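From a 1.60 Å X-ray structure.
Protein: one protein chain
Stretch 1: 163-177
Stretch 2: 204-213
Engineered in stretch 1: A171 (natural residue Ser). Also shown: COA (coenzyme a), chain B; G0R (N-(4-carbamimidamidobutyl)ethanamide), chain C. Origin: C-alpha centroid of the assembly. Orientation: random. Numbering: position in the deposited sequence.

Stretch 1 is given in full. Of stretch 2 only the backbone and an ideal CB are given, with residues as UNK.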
# COMPACT_ATOMS: atom_id res chain seq x y z
N SER A 163 -7.20 -3.72 -5.31
CA SER A 163 -7.67 -2.86 -4.22
C SER A 163 -6.50 -2.10 -3.62
O SER A 163 -5.34 -2.52 -3.73
CB SER A 163 -8.37 -3.67 -3.13
OG SER A 163 -7.53 -4.69 -2.61
N VAL A 164 -6.80 -0.97 -2.99
CA VAL A 164 -5.75 -0.15 -2.38
C VAL A 164 -6.36 0.74 -1.30
O VAL A 164 -7.43 1.33 -1.50
CB VAL A 164 -5.02 0.68 -3.47
CG1 VAL A 164 -6.01 1.58 -4.25
CG2 VAL A 164 -3.88 1.50 -2.86
N ASP A 165 -5.73 0.79 -0.12
CA ASP A 165 -6.17 1.67 0.97
C ASP A 165 -5.42 2.99 0.86
O ASP A 165 -4.28 3.10 1.29
CB ASP A 165 -5.91 1.04 2.34
CG ASP A 165 -6.60 -0.30 2.52
OD1 ASP A 165 -7.73 -0.47 2.02
OD2 ASP A 165 -6.01 -1.18 3.19
N CYS A 166 -6.09 4.01 0.32
CA CYS A 166 -5.46 5.32 0.18
C CYS A 166 -5.56 6.05 1.52
O CYS A 166 -6.53 6.75 1.82
CB CYS A 166 -6.11 6.10 -0.95
SG CYS A 166 -5.85 5.35 -2.58
N THR A 167 -4.54 5.85 2.34
CA THR A 167 -4.41 6.59 3.58
C THR A 167 -4.08 8.05 3.33
O THR A 167 -4.31 8.90 4.20
CB THR A 167 -3.33 5.93 4.44
OG1 THR A 167 -2.10 5.92 3.71
CG2 THR A 167 -3.72 4.49 4.76
N SER A 168 -3.57 8.37 2.14
CA SER A 168 -3.17 9.70 1.73
C SER A 168 -4.13 10.22 0.66
O SER A 168 -4.47 9.48 -0.27
CB SER A 168 -1.74 9.67 1.17
OG SER A 168 -1.46 10.80 0.38
N VAL A 169 -4.55 11.48 0.79
CA VAL A 169 -5.46 12.04 -0.21
C VAL A 169 -4.79 12.18 -1.57
O VAL A 169 -5.49 12.20 -2.59
CB VAL A 169 -6.01 13.42 0.21
CG1 VAL A 169 -6.68 13.34 1.57
CG2 VAL A 169 -4.91 14.48 0.20
N TYR A 170 -3.46 12.30 -1.62
CA TYR A 170 -2.80 12.35 -2.92
C TYR A 170 -2.91 11.02 -3.65
O TYR A 170 -3.04 10.97 -4.88
CB TYR A 170 -1.33 12.75 -2.74
CG TYR A 170 -1.19 14.02 -1.95
CD1 TYR A 170 -1.77 15.20 -2.41
CD2 TYR A 170 -0.52 14.04 -0.74
CE1 TYR A 170 -1.67 16.36 -1.70
CE2 TYR A 170 -0.41 15.22 -0.02
CZ TYR A 170 -1.00 16.37 -0.51
OH TYR A 170 -0.91 17.55 0.20
N ALA A 171 -2.85 9.91 -2.90
CA ALA A 171 -3.05 8.62 -3.54
C ALA A 171 -4.50 8.44 -3.96
O ALA A 171 -4.78 7.90 -5.03
CB ALA A 171 -2.60 7.50 -2.61
N ALA A 172 -5.44 8.89 -3.12
CA ALA A 172 -6.84 8.85 -3.53
C ALA A 172 -7.06 9.59 -4.84
O ALA A 172 -7.71 9.07 -5.76
CB ALA A 172 -7.73 9.41 -2.42
N ARG A 173 -6.51 10.80 -4.95
CA ARG A 173 -6.68 11.58 -6.18
C ARG A 173 -6.03 10.89 -7.37
O ARG A 173 -6.55 10.94 -8.49
CB ARG A 173 -6.10 12.98 -5.99
CG ARG A 173 -6.94 13.85 -5.07
CD ARG A 173 -6.12 15.01 -4.55
NE ARG A 173 -6.79 15.66 -3.43
CZ ARG A 173 -6.25 16.65 -2.73
NH1 ARG A 173 -5.04 17.12 -3.03
NH2 ARG A 173 -6.92 17.18 -1.72
N LEU A 174 -4.88 10.24 -7.15
CA LEU A 174 -4.22 9.51 -8.23
C LEU A 174 -5.10 8.38 -8.76
O LEU A 174 -5.28 8.24 -9.97
CB LEU A 174 -2.88 8.96 -7.73
CG LEU A 174 -2.30 7.85 -8.60
CD1 LEU A 174 -1.95 8.43 -9.96
CD2 LEU A 174 -1.09 7.19 -7.97
N VAL A 175 -5.68 7.57 -7.86
CA VAL A 175 -6.40 6.41 -8.35
C VAL A 175 -7.75 6.81 -8.90
O VAL A 175 -8.29 6.14 -9.78
CB VAL A 175 -6.53 5.32 -7.27
CG1 VAL A 175 -5.15 4.82 -6.88
CG2 VAL A 175 -7.25 5.83 -6.05
N GLN A 176 -8.31 7.93 -8.44
CA GLN A 176 -9.48 8.50 -9.10
C GLN A 176 -9.18 8.79 -10.56
O GLN A 176 -9.99 8.50 -11.45
CB GLN A 176 -9.91 9.78 -8.40
CG GLN A 176 -10.63 9.58 -7.10
CD GLN A 176 -11.07 10.90 -6.53
OE1 GLN A 176 -10.33 11.89 -6.57
NE2 GLN A 176 -12.29 10.94 -6.01
N ARG A 177 -8.03 9.42 -10.82
CA ARG A 177 -7.63 9.71 -12.19
C ARG A 177 -7.45 8.44 -13.00
O ARG A 177 -7.70 8.43 -14.21
CB ARG A 177 -6.33 10.54 -12.14
CG ARG A 177 -5.39 10.40 -13.31
CD ARG A 177 -4.37 11.53 -13.27
NE ARG A 177 -3.05 11.10 -12.80
CZ ARG A 177 -2.44 11.57 -11.71
NH1 ARG A 177 -3.03 12.49 -10.95
NH2 ARG A 177 -1.24 11.13 -11.39
N UNK A 204 -2.85 16.62 8.57
CA UNK A 204 -3.72 17.08 7.49
C UNK A 204 -2.91 17.31 6.23
O UNK A 204 -1.70 17.59 6.29
CB UNK A 204 -4.46 18.36 7.89
N UNK A 205 -3.54 17.18 5.05
CA UNK A 205 -4.97 17.06 4.77
C UNK A 205 -5.53 15.63 4.86
O UNK A 205 -6.67 15.41 4.44
CB UNK A 205 -5.25 17.61 3.37
N UNK A 206 -4.76 14.69 5.39
CA UNK A 206 -5.16 13.28 5.38
C UNK A 206 -6.10 13.02 6.55
O UNK A 206 -5.67 12.75 7.67
CB UNK A 206 -3.94 12.36 5.45
N UNK A 207 -7.40 13.09 6.28
CA UNK A 207 -8.42 12.94 7.30
C UNK A 207 -9.02 11.55 7.37
O UNK A 207 -9.71 11.25 8.35
CB UNK A 207 -9.54 13.96 7.06
N UNK A 208 -8.80 10.70 6.37
CA UNK A 208 -9.46 9.41 6.32
C UNK A 208 -8.63 8.44 5.50
O UNK A 208 -7.78 8.85 4.71
CB UNK A 208 -10.87 9.54 5.74
N UNK A 209 -8.89 7.15 5.68
CA UNK A 209 -8.40 6.13 4.76
C UNK A 209 -9.54 5.79 3.81
O UNK A 209 -10.65 5.44 4.24
CB UNK A 209 -7.90 4.89 5.50
N UNK A 210 -9.29 5.95 2.52
CA UNK A 210 -10.28 5.73 1.48
C UNK A 210 -9.85 4.53 0.65
O UNK A 210 -8.80 4.57 0.00
CB UNK A 210 -10.45 6.97 0.60
N UNK A 211 -10.66 3.47 0.66
CA UNK A 211 -10.32 2.26 -0.07
C UNK A 211 -10.95 2.30 -1.46
O UNK A 211 -12.16 2.53 -1.59
CB UNK A 211 -10.78 1.02 0.70
N UNK A 212 -10.13 2.06 -2.48
CA UNK A 212 -10.55 2.07 -3.87
C UNK A 212 -10.28 0.70 -4.49
O UNK A 212 -9.35 -0.01 -4.09
CB UNK A 212 -9.83 3.17 -4.65
N UNK A 213 -11.10 0.35 -5.49
CA UNK A 213 -10.88 -0.86 -6.27
C UNK A 213 -10.92 -0.54 -7.76
O UNK A 213 -11.53 0.44 -8.20
CB UNK A 213 -11.92 -1.92 -5.92
N1A COA B . 2.53 16.32 -1.20
C2A COA B . 2.14 17.45 -1.86
N3A COA B . 1.72 17.38 -3.17
C4A COA B . 1.70 16.20 -3.81
C5A COA B . 2.09 15.10 -3.16
C6A COA B . 2.50 15.17 -1.84
N6A COA B . 3.01 14.26 -0.74
N7A COA B . 1.99 14.03 -3.99
C8A COA B . 1.54 14.47 -5.17
N9A COA B . 1.36 15.79 -5.06
C1B COA B . 0.97 16.76 -5.90
C2B COA B . 1.99 16.76 -7.07
O2B COA B . 3.21 17.54 -6.75
C3B COA B . 1.31 17.21 -8.14
O3B COA B . 1.03 18.63 -8.14
P3B COA B . 2.00 19.76 -8.87
O7A COA B . 2.68 19.16 -10.09
O8A COA B . 1.17 21.01 -9.22
O9A COA B . 3.03 20.14 -7.83
C4B COA B . -0.18 16.56 -7.95
O4B COA B . -0.35 16.36 -6.65
C5B COA B . -0.35 15.29 -8.75
O5B COA B . 0.84 14.52 -8.59
P1A COA B . 0.84 12.87 -8.89
O1A COA B . -0.57 12.27 -8.97
O2A COA B . 1.67 12.59 -10.13
O3A COA B . 1.55 12.23 -7.56
P2A COA B . 2.79 11.15 -7.52
O4A COA B . 4.05 11.79 -8.02
O5A COA B . 2.40 9.91 -8.28
O6A COA B . 2.89 10.89 -5.90
CBP COA B . 2.31 9.66 -4.03
CCP COA B . 1.78 10.39 -5.23
CDP COA B . 3.03 8.37 -4.54
CEP COA B . 1.15 9.27 -3.10
CAP COA B . 3.25 10.60 -3.28
OAP COA B . 2.50 11.65 -2.73
C9P COA B . 4.02 9.92 -2.12
O9P COA B . 4.97 9.22 -2.30
N8P COA B . 3.59 10.20 -0.77
C7P COA B . 4.30 9.66 0.40
C6P COA B . 3.98 8.14 0.73
C5P COA B . 2.48 8.00 0.71
O5P COA B . 1.77 8.69 1.40
N4P COA B . 1.94 6.95 -0.20
C3P COA B . 0.53 6.69 -0.40
C2P COA B . -0.16 6.12 0.84
S1P COA B . -1.80 5.70 0.17
C10 G0R C . 2.61 0.17 6.55
N12 G0R C . 3.10 1.18 7.48
C1 G0R C . -0.75 2.16 -0.99
C2 G0R C . -0.33 2.54 0.43
C5 G0R C . -0.91 2.65 2.89
C6 G0R C . -0.56 1.39 3.69
C7 G0R C . -0.39 1.67 5.19
C8 G0R C . 1.06 1.72 5.70
N4 G0R C . -1.26 2.31 1.52
N9 G0R C . 1.68 0.41 5.74
N11 G0R C . 3.21 -1.14 6.54
O3 G0R C . 0.74 2.99 0.64

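Position 204 has nothing of stretch 1 within 5.5 Å of its CB, so almost any residue would do; it is P204, which makes no contact with stretch 1. Position 205 follows a cis peptide bond, which strongly favours proline, and its CB points toward stretch 1, 4.5 Å from V169 CG2. A compact apolar residue fits, and P205 is found: its CG lies 3.8 Å from V169 CG2 and also 3.8 Å from Y170 OH.

At position 206 CA-to-CB runs sideways, with CB 3.7 Å from T167 O and 4.8 Å from V169 N. That amide begins the helix and has no acceptor four residues back, so a side chain carrying an acceptor, such as Asp, Asn or His, would suit. The residue is H206, whose ND1 accepts from V169 N at 3.1 Å. The ring also reaches Y170, with CE1 3.6 Å from Y170 CE2, the two planes at 84°.

Positions 207 and 208 point away and ask little of their side chains; they are E207 and S208. The carbonyl of S208 shares a water with C166 O, the water donating to both.

Position 209 points sideways, its CB 4.3 Å from T167 CG2. A small or branched apolar residue is suitable, and V209 places CG2 3.8 Å from both T167 CG2 and D165 CB.

Position 210 bonds through its backbone with C166 in both directions, and its CB lies 4.7 Å from A172 CB, on the side where the helix packs. A medium-length side chain, apolar or polar, could reach the start of the helix. Q210 does so: NE2 lies 3.5 Å from A172 CB and donates to the same water, 3.0 Å from its oxygen.

Position 211 lies on the other face, its CB 3.6 Å from D165 OD1. A short donor, Ser or Thr, is the natural expectation. T211 OG1 donates to D165 OD1 at 2.8 Å.

Position 212 pairs with V164 through two backbone hydrogen bonds and returns to the helix-facing side. Its CB is 4.0 Å from V175 CG2 and 4.2 Å from V164 CG1, with C166 SG nearby, so a large apolar residue is called for: Leu, Met or Phe. F212 has the largest covered area of the stretch. V175 CG2 sits over one ring face, 3.6 Å from F212 CG, while A172 CB approaches CE1 at 3.7 Å and C166 SG approaches CD1 at 3.8 Å.

Position 213 faces the side of S163; several β-formers would fit. V213 brings CG1 to 4.0 Å from S163 CB.

Stretch 2, residues 204-213: PPHESVQTFV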
# COMPACT_ATOMS: atom_id res chain seq x y z
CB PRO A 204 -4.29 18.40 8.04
CG PRO A 204 -4.34 18.17 9.53
CD PRO A 204 -3.09 17.36 9.83
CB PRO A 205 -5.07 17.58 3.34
CG PRO A 205 -3.76 17.14 2.71
CD PRO A 205 -2.73 17.16 3.82
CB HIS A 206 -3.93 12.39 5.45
CG HIS A 206 -2.86 12.81 4.50
ND1 HIS A 206 -3.03 12.78 3.13
CD2 HIS A 206 -1.62 13.30 4.71
CE1 HIS A 206 -1.94 13.22 2.54
NE2 HIS A 206 -1.06 13.54 3.48
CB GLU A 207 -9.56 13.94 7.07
CG GLU A 207 -9.15 15.38 6.99
CD GLU A 207 -10.33 16.26 6.63
OE1 GLU A 207 -11.35 16.20 7.35
OE2 GLU A 207 -10.24 17.00 5.63
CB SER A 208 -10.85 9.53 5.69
OG SER A 208 -10.71 9.99 4.35
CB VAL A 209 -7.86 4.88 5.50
CG1 VAL A 209 -8.82 4.39 6.57
CG2 VAL A 209 -7.49 3.76 4.50
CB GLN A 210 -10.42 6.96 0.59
CG GLN A 210 -10.86 8.20 1.34
CD GLN A 210 -10.89 9.39 0.43
OE1 GLN A 210 -11.89 9.63 -0.24
NE2 GLN A 210 -9.79 10.12 0.37
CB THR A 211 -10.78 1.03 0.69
OG1 THR A 211 -10.12 1.01 1.96
CG2 THR A 211 -10.42 -0.25 -0.07
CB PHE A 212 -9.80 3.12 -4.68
CG PHE A 212 -10.18 4.54 -4.35
CD1 PHE A 212 -9.62 5.20 -3.26
CD2 PHE A 212 -11.03 5.24 -5.19
CE1 PHE A 212 -9.95 6.52 -2.99
CE2 PHE A 212 -11.37 6.55 -4.93
CZ PHE A 212 -10.83 7.20 -3.83
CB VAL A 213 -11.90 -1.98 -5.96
CG1 VAL A 213 -11.89 -2.31 -4.48
CG2 VAL A 213 -13.30 -1.55 -6.39
O HOH W 1 -7.28 9.44 1.80
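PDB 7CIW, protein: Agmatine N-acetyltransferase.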